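Local coordinates for protein cytochrome c, class II (Shewanella frigidimarina, PDB 4ULV) that binds a covalently attached heme c, whose iron is expected to bind diatomic gases, and probably takes part in electron transfer as a class II cytochrome c, at residues A20-D25 with A45-A50; G27-L30 with P35-A38; A96-S101 with N105-A110. All coordinates share one frame; numbering follows the deposited sequence.

In the fold
From the N terminus the chain runs through helix 5-30, and contact 1 forms when the later helix 38-51 folds back against it, closing a loop of 19 residues. Nested inside that loop is contact 2, where the last turn of helix 5-30 meets the extended loop 35-38 leading into helix 38-51. Contact 3 follows in series, joining the end of helix 78-98 to the start of helix 104-125 across a short turn. Contacts 1 and 3 touch directly, through a salt bridge from Asp46 to Lys100 and the packing of Ala45 on Ala96 and Ala99. Contacts 1 and 2 thus join helix 5-30 to helix 38-51 and its lead-in, and this touch links that pair to the other.

Contact 1 of 3, residues A20-D25 with A45-A50; sequences AYNFGD and ADNVAA
Asn22 meets both Asn47 and Val48, its short side chain spanning two helices; the axes of segments 20-25 and 45-50 approach to 8.9 Å and run roughly antiparallel, at 145°. At its base, CB rests on CG2 of Val48 at 3.7 Å. One atom further out, CG lies beside CB and ND2 of Asn47, sent over toward that residue by a first torsion that sets it anti to its own carbonyl carbon (chi1 -79°). At the tip, OD1 takes a hydrogen bond of 3.1 Å from Asn47 ND2. The N-H points almost straight at the oxygen (171°) and the acceptor lies in the amide plane of Asn47. The donor sits above the carbonyl plane of Asn22 rather than in it, and the two amide planes are nearly perpendicular.

The same OD1 also accepts from Arg44, while ND2 gives hydrogen bonds to Leu18 O and to Tyr11 OH of the second subunit, so this buried amide is gripped at both ends. Next to it, CG2 of Val48 reaches the backbone N of Phe23 at 3.8 Å and lies 4.3 Å from Phe23 CB.

The pair belongs to the four-helix bundle of the cytochrome c' family. Val48 leans on Ala92 of helix 78-98, and Phe23 extends the contact to the other helices, touching Leu95, stacking on Phe111 of helix 104-125 and reaching the heme.

Contact 2 of 3, residues G27-L30 with P35-A38; sequences GAML and PFDA
Met29 and Phe36 bring their backbones to a CA-to-CA separation of 4.9 Å, where the last turn of helix 5-30 meets an extended connection that has no regular structure of its own. Met29 makes the largest share of the contact. Its CG stands beside the backbone N, anti to the carbonyl carbon (chi1 -69°), and from there the chain is fully extended, which lays it across the backbone of 35-37. CB comes first, 3.7 Å from CD1 of Phe36 on an oblique approach to the ring. CG then sits 3.5 Å from Pro35 O, and the terminal CE reaches the same carbonyl oxygen and lies 4.3 Å from CB of Asp37.

The sulfur also serves as a weak acceptor. The backbone N-H of Asp37 aims almost directly at it (175°), in a weak hydrogen bond of 3.6 Å from Asp37 N to Met29 SD, thioether sulfur being a poor acceptor. The same SD lies 5.0 Å from the centroid of the Phe36 ring, obliquely placed, in a Met-aromatic contact. Further along the ring, CE1 packs against CD2 of Leu30 at 4.0 Å. Replacing Met29 with an alanine would probably leave a gap against Pro35 O and the backbone of Asp37, and leave the N-H of Asp37 without its sulfur partner.

Asp37 is the N-cap of helix 38-51, its OD1 accepting from Val40 N just beyond. The contact thus sits where one helix ends and the next begins: Met29 also touches Val40 and Leu30 touches Phe41 on helix 38-51, while Leu30 on Phe111 and Phe36 on Gln104 join it to helix 104-125.

Contact 3 of 3, residues A96-S101 with N105-A110; sequences AVAAKS and NNIKQA
Ile107 lays its CG1-CD1 arm along the backbone of 98-101, overlapping Ala98 and Ser101 at the helix-to-helix turn of the cytochrome c' four-helix bundle. The turn itself is a type I beta turn from Ala98 to Ser101, and the chain then re-enters a helix at 104. With CG1 anti to its own carbonyl carbon (chi1 -72°), Ile107 turns this branch toward the turn: CG1 lies 3.3 Å from Ala98 O, and CD1 reaches on to Ser101 O at 3.4 Å and to the CA of Ala99.

The methyl of Ala98 fits between side chains one helical turn apart on the opposing helix. Its CB is 3.9 Å from CB of Ala110, touching methyl to methyl, and it meets ND2 of Asn106 at 3.6 Å. CG1 of Ile107 completes the group around this methyl. The backbones are nearest at Ala98 and Ile107, CA to CA 5.4 Å, and the two alanine methyls meet a turn further on. On the side facing helix 38-51, both Ile107 and Ala99 touch Phe41. Nearby, Lys100 folds back so that NZ donates a hydrogen bond to Ala96 O and another to Ser42 OG of that helix.

Ala98 O also takes part in closing the turn. In the given conformer of Ser101, one of two, its OG bonds to this oxygen and to Asp103 N, while the backbone N of Ser101 reaches Ala98 O at 3.1 Å.

Contact 1 of 3, residues A20-D25 with A45-A50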
loop_
_atom_site.group_PDB
_atom_site.type_symbol
_atom_site.label_atom_id
_atom_site.label_comp_id
_atom_site.label_asym_id
_atom_site.label_seq_id
_atom_site.Cartn_x
_atom_site.Cartn_y
_atom_site.Cartn_z
ATOM N N ALA A 20 5.668 3.884 6.518
ATOM C CA ALA A 20 6.557 4.885 7.202
ATOM C C ALA A 20 6.336 6.277 6.615
ATOM O O ALA A 20 6.307 7.284 7.330
ATOM C CB ALA A 20 8.003 4.503 7.120
ATOM N N TYR A 21 6.166 6.380 5.310
ATOM C CA TYR A 21 5.956 7.685 4.702
ATOM C C TYR A 21 4.661 8.339 5.223
ATOM O O TYR A 21 4.656 9.510 5.559
ATOM C CB TYR A 21 5.905 7.584 3.163
ATOM C CG TYR A 21 5.575 8.862 2.458
ATOM C CD1 TYR A 21 6.560 9.800 2.160
ATOM C CD2 TYR A 21 4.232 9.190 2.172
ATOM C CE1 TYR A 21 6.256 10.994 1.528
ATOM C CE2 TYR A 21 3.911 10.396 1.546
ATOM C CZ TYR A 21 4.923 11.305 1.261
ATOM O OH TYR A 21 4.660 12.481 0.647
ATOM N N ASN A 22 3.609 7.555 5.280
ATOM C CA ASN A 22 2.340 8.098 5.708
ATOM C C ASN A 22 2.300 8.378 7.203
ATOM O O ASN A 22 1.871 9.458 7.599
ATOM C CB ASN A 22 1.207 7.134 5.255
ATOM C CG ASN A 22 0.860 7.299 3.788
ATOM O OD1 ASN A 22 0.131 8.207 3.439
ATOM N ND2 ASN A 22 1.482 6.492 2.932
ATOM N N PHE A 23 2.808 7.428 7.971
ATOM C CA PHE A 23 2.848 7.611 9.419
ATOM C C PHE A 23 3.758 8.778 9.795
ATOM O O PHE A 23 3.488 9.540 10.753
ATOM C CB PHE A 23 3.338 6.322 10.067
ATOM C CG PHE A 23 3.153 6.275 11.575
ATOM C CD1 PHE A 23 1.902 6.162 12.104
ATOM C CD2 PHE A 23 4.222 6.249 12.421
ATOM C CE1 PHE A 23 1.676 6.122 13.461
ATOM C CE2 PHE A 23 4.035 6.197 13.773
ATOM C CZ PHE A 23 2.743 6.108 14.303
ATOM N N GLY A 24 4.874 8.913 9.102
ATOM C CA GLY A 24 5.816 10.021 9.295
ATOM C C GLY A 24 5.266 11.387 9.011
ATOM O O GLY A 24 5.463 12.346 9.742
ATOM N N ASP A 25 4.454 11.456 7.945
ATOM C CA ASP A 25 3.751 12.708 7.653
ATOM C C ASP A 25 2.787 13.118 8.735
ATOM O O ASP A 25 2.704 14.299 9.125
ATOM C CB ASP A 25 3.082 12.692 6.276
ATOM C CG ASP A 25 2.671 14.073 5.831
ATOM O OD1 ASP A 25 3.571 14.915 5.636
ATOM O OD2 ASP A 25 1.435 14.302 5.662
ATOM N N ALA A 45 -4.152 8.381 7.830
ATOM C CA ALA A 45 -4.465 7.340 8.769
ATOM C C ALA A 45 -5.192 6.178 8.094
ATOM O O ALA A 45 -4.938 4.994 8.398
ATOM C CB ALA A 45 -5.338 7.930 9.915
ATOM N N ASP A 46 -6.082 6.485 7.158
ATOM C CA ASP A 46 -6.768 5.422 6.403
ATOM C C ASP A 46 -5.728 4.657 5.545
ATOM O O ASP A 46 -5.770 3.432 5.494
ATOM C CB ASP A 46 -7.856 6.038 5.523
ATOM C CG ASP A 46 -9.033 6.641 6.332
ATOM O OD1 ASP A 46 -9.327 6.070 7.382
ATOM O OD2 ASP A 46 -9.589 7.692 5.940
ATOM N N ASN A 47 -4.749 5.363 4.966
ATOM C CA ASN A 47 -3.654 4.684 4.222
ATOM C C ASN A 47 -2.911 3.719 5.141
ATOM O O ASN A 47 -2.648 2.558 4.815
ATOM C CB ASN A 47 -2.681 5.649 3.665
ATOM C CG ASN A 47 -3.215 6.469 2.499
ATOM O OD1 ASN A 47 -4.250 6.084 1.893
ATOM N ND2 ASN A 47 -2.541 7.517 2.097
ATOM N N VAL A 48 -2.527 4.212 6.329
ATOM C CA VAL A 48 -1.831 3.335 7.263
ATOM C C VAL A 48 -2.645 2.103 7.686
ATOM O O VAL A 48 -2.187 0.980 7.793
ATOM C CB VAL A 48 -1.278 4.136 8.523
ATOM C CG1 VAL A 48 -0.676 3.195 9.554
ATOM C CG2 VAL A 48 -0.241 5.160 8.051
ATOM N N ALA A 49 -3.930 2.325 7.987
ATOM C CA ALA A 49 -4.747 1.215 8.390
ATOM C C ALA A 49 -4.875 0.138 7.244
ATOM O O ALA A 49 -4.806 -1.033 7.530
ATOM C CB ALA A 49 -6.165 1.688 8.775
ATOM N N ALA A 50 -4.971 0.590 5.998
ATOM C CA ALA A 50 -5.034 -0.352 4.858
ATOM C C ALA A 50 -3.705 -1.021 4.624
ATOM O O ALA A 50 -3.592 -2.225 4.439
ATOM C CB ALA A 50 -5.467 0.388 3.604
#

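Contact 2 of 3, residues G27-L30 with P35-A38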
loop_
_atom_site.group_PDB
_atom_site.type_symbol
_atom_site.label_atom_id
_atom_site.label_comp_id
_atom_site.label_asym_id
_atom_site.label_seq_id
_atom_site.Cartn_x
_atom_site.Cartn_y
_atom_site.Cartn_z
ATOM N N GLY A 27 2.999 12.222 11.841
ATOM C CA GLY A 27 3.756 12.607 13.060
ATOM C C GLY A 27 4.345 13.999 12.850
ATOM O O GLY A 27 4.297 14.826 13.814
ATOM N N ALA A 28 4.790 14.354 11.647
ATOM C CA ALA A 28 5.290 15.735 11.398
ATOM C C ALA A 28 4.239 16.789 11.701
ATOM O O ALA A 28 4.541 17.834 12.260
ATOM C CB ALA A 28 5.821 15.893 9.972
ATOM N N MET A 29 2.988 16.524 11.321
ATOM C CA MET A 29 1.924 17.456 11.587
ATOM C C MET A 29 1.616 17.567 13.099
ATOM O O MET A 29 1.320 18.682 13.608
ATOM C CB MET A 29 0.643 17.009 10.909
ATOM C CG MET A 29 0.664 17.103 9.383
ATOM S SD MET A 29 -0.977 16.776 8.674
ATOM C CE MET A 29 -0.588 16.940 6.950
ATOM N N LEU A 30 1.690 16.456 13.819
ATOM C CA LEU A 30 1.453 16.484 15.295
ATOM C C LEU A 30 2.610 17.130 16.067
ATOM O O LEU A 30 2.395 17.619 17.203
ATOM C CB LEU A 30 1.240 15.099 15.838
ATOM C CG LEU A 30 -0.057 14.457 15.355
ATOM C CD1 LEU A 30 -0.093 13.005 15.811
ATOM C CD2 LEU A 30 -1.315 15.231 15.776
ATOM N N PRO A 35 2.560 22.060 8.316
ATOM C CA PRO A 35 1.244 22.539 8.640
ATOM C C PRO A 35 0.282 21.367 8.850
ATOM O O PRO A 35 0.268 20.385 8.113
ATOM C CB PRO A 35 0.866 23.453 7.452
ATOM C CG PRO A 35 2.211 23.850 6.838
ATOM C CD PRO A 35 3.106 22.632 7.049
ATOM N N PHE A 36 -0.628 21.525 9.801
ATOM C CA PHE A 36 -1.592 20.492 10.149
ATOM C C PHE A 36 -2.822 20.629 9.249
ATOM O O PHE A 36 -3.408 21.701 9.151
ATOM C CB PHE A 36 -2.075 20.625 11.612
ATOM C CG PHE A 36 -2.963 19.484 12.019
ATOM C CD1 PHE A 36 -2.440 18.313 12.546
ATOM C CD2 PHE A 36 -4.368 19.586 11.904
ATOM C CE1 PHE A 36 -3.290 17.249 12.883
ATOM C CE2 PHE A 36 -5.198 18.537 12.247
ATOM C CZ PHE A 36 -4.665 17.363 12.710
ATOM N N ASP A 37 -3.201 19.548 8.571
ATOM C CA ASP A 37 -4.407 19.495 7.759
ATOM C C ASP A 37 -5.172 18.245 8.166
ATOM O O ASP A 37 -4.666 17.139 7.948
ATOM C CB ASP A 37 -3.978 19.435 6.253
ATOM C CG ASP A 37 -5.120 19.393 5.302
ATOM O OD1 ASP A 37 -6.095 18.628 5.536
ATOM O OD2 ASP A 37 -4.984 20.079 4.232
ATOM N N ALA A 38 -6.344 18.443 8.784
ATOM C CA ALA A 38 -7.038 17.305 9.372
ATOM C C ALA A 38 -7.517 16.288 8.297
ATOM O O ALA A 38 -7.617 15.111 8.576
ATOM C CB ALA A 38 -8.237 17.806 10.182
#

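Contact 3 of 3, residues A96-S101 with N105-A110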
loop_
_atom_site.group_PDB
_atom_site.type_symbol
_atom_site.label_atom_id
_atom_site.label_comp_id
_atom_site.label_asym_id
_atom_site.label_seq_id
_atom_site.Cartn_x
_atom_site.Cartn_y
_atom_site.Cartn_z
ATOM N N ALA A 96 -7.156 5.542 12.575
ATOM C CA ALA A 96 -8.023 6.036 11.505
ATOM C C ALA A 96 -9.387 6.520 12.042
ATOM O O ALA A 96 -9.895 7.545 11.581
ATOM C CB ALA A 96 -8.181 5.021 10.398
ATOM N N VAL A 97 -9.971 5.767 12.996
ATOM C CA VAL A 97 -11.237 6.214 13.613
ATOM C C VAL A 97 -10.989 7.518 14.380
ATOM O O VAL A 97 -11.775 8.470 14.223
ATOM C CB VAL A 97 -11.823 5.096 14.543
ATOM C CG1 VAL A 97 -12.962 5.600 15.357
ATOM C CG2 VAL A 97 -12.293 3.895 13.736
ATOM N N ALA A 98 -9.911 7.588 15.189
ATOM C CA ALA A 98 -9.677 8.786 15.973
ATOM C C ALA A 98 -9.494 10.015 15.092
ATOM O O ALA A 98 -9.922 11.122 15.396
ATOM C CB ALA A 98 -8.416 8.592 16.840
ATOM N N ALA A 99 -8.871 9.790 13.915
ATOM C CA ALA A 99 -8.655 10.867 12.981
ATOM C C ALA A 99 -9.905 11.450 12.317
ATOM O O ALA A 99 -9.857 12.509 11.713
ATOM C CB ALA A 99 -7.675 10.410 11.885
ATOM N N LYS A 100 -11.031 10.766 12.481
ATOM C CA LYS A 100 -12.293 11.304 12.011
ATOM C C LYS A 100 -12.943 12.303 12.984
ATOM O O LYS A 100 -13.976 12.830 12.658
ATOM C CB LYS A 100 -13.295 10.171 11.692
ATOM C CG LYS A 100 -12.785 9.113 10.749
ATOM C CD LYS A 100 -12.254 9.734 9.501
ATOM C CE LYS A 100 -11.721 8.680 8.497
ATOM N NZ LYS A 100 -10.256 8.363 8.829
ATOM N N SER A 101 -12.327 12.572 14.114
ATOM C CA SER A 101 -12.814 13.490 15.145
ATOM C C SER A 101 -11.800 14.640 15.212
ATOM O O SER A 101 -10.649 14.550 14.682
ATOM C CB SER A 101 -12.816 12.784 16.486
ATOM O OG SER A 101 -11.489 12.818 17.004
ATOM N N ASN A 105 -6.465 15.294 21.857
ATOM C CA ASN A 105 -5.862 14.458 22.911
ATOM C C ASN A 105 -5.975 12.972 22.536
ATOM O O ASN A 105 -5.067 12.178 22.701
ATOM C CB ASN A 105 -6.590 14.734 24.249
ATOM C CG ASN A 105 -6.013 13.973 25.424
ATOM O OD1 ASN A 105 -5.093 14.461 26.099
ATOM N ND2 ASN A 105 -6.572 12.810 25.720
ATOM N N ASN A 106 -7.166 12.602 22.074
ATOM C CA ASN A 106 -7.414 11.216 21.696
ATOM C C ASN A 106 -6.543 10.851 20.460
ATOM O O ASN A 106 -5.956 9.768 20.399
ATOM C CB ASN A 106 -8.874 10.976 21.435
ATOM C CG ASN A 106 -9.167 9.513 21.301
ATOM O OD1 ASN A 106 -8.956 8.712 22.234
ATOM N ND2 ASN A 106 -9.643 9.134 20.128
ATOM N N ILE A 107 -6.472 11.750 19.477
ATOM C CA ILE A 107 -5.613 11.475 18.307
ATOM C C ILE A 107 -4.148 11.312 18.715
ATOM O O ILE A 107 -3.484 10.369 18.209
ATOM C CB ILE A 107 -5.753 12.560 17.238
ATOM C CG1 ILE A 107 -7.111 12.426 16.575
ATOM C CG2 ILE A 107 -4.641 12.516 16.191
ATOM C CD1 ILE A 107 -7.562 13.647 15.799
ATOM N N LYS A 108 -3.601 12.204 19.572
ATOM C CA LYS A 108 -2.218 12.086 20.003
ATOM C C LYS A 108 -1.975 10.743 20.669
ATOM O O LYS A 108 -0.954 10.076 20.390
ATOM C CB LYS A 108 -1.832 13.257 20.863
ATOM C CG LYS A 108 -1.640 14.512 20.012
ATOM C CD LYS A 108 -1.245 15.752 20.790
ATOM N N GLN A 109 -2.884 10.321 21.544
ATOM C CA GLN A 109 -2.746 9.028 22.202
ATOM C C GLN A 109 -2.877 7.830 21.216
ATOM O O GLN A 109 -2.108 6.849 21.347
ATOM C CB GLN A 109 -3.646 8.939 23.438
ATOM C CG GLN A 109 -3.469 7.614 24.128
ATOM C CD GLN A 109 -2.149 7.501 24.831
ATOM O OE1 GLN A 109 -1.861 8.292 25.711
ATOM N NE2 GLN A 109 -1.368 6.498 24.497
ATOM N N ALA A 110 -3.806 7.904 20.273
ATOM C CA ALA A 110 -3.932 6.870 19.258
ATOM C C ALA A 110 -2.636 6.759 18.427
ATOM O O ALA A 110 -2.207 5.650 18.066
ATOM C CB ALA A 110 -5.144 7.119 18.400
#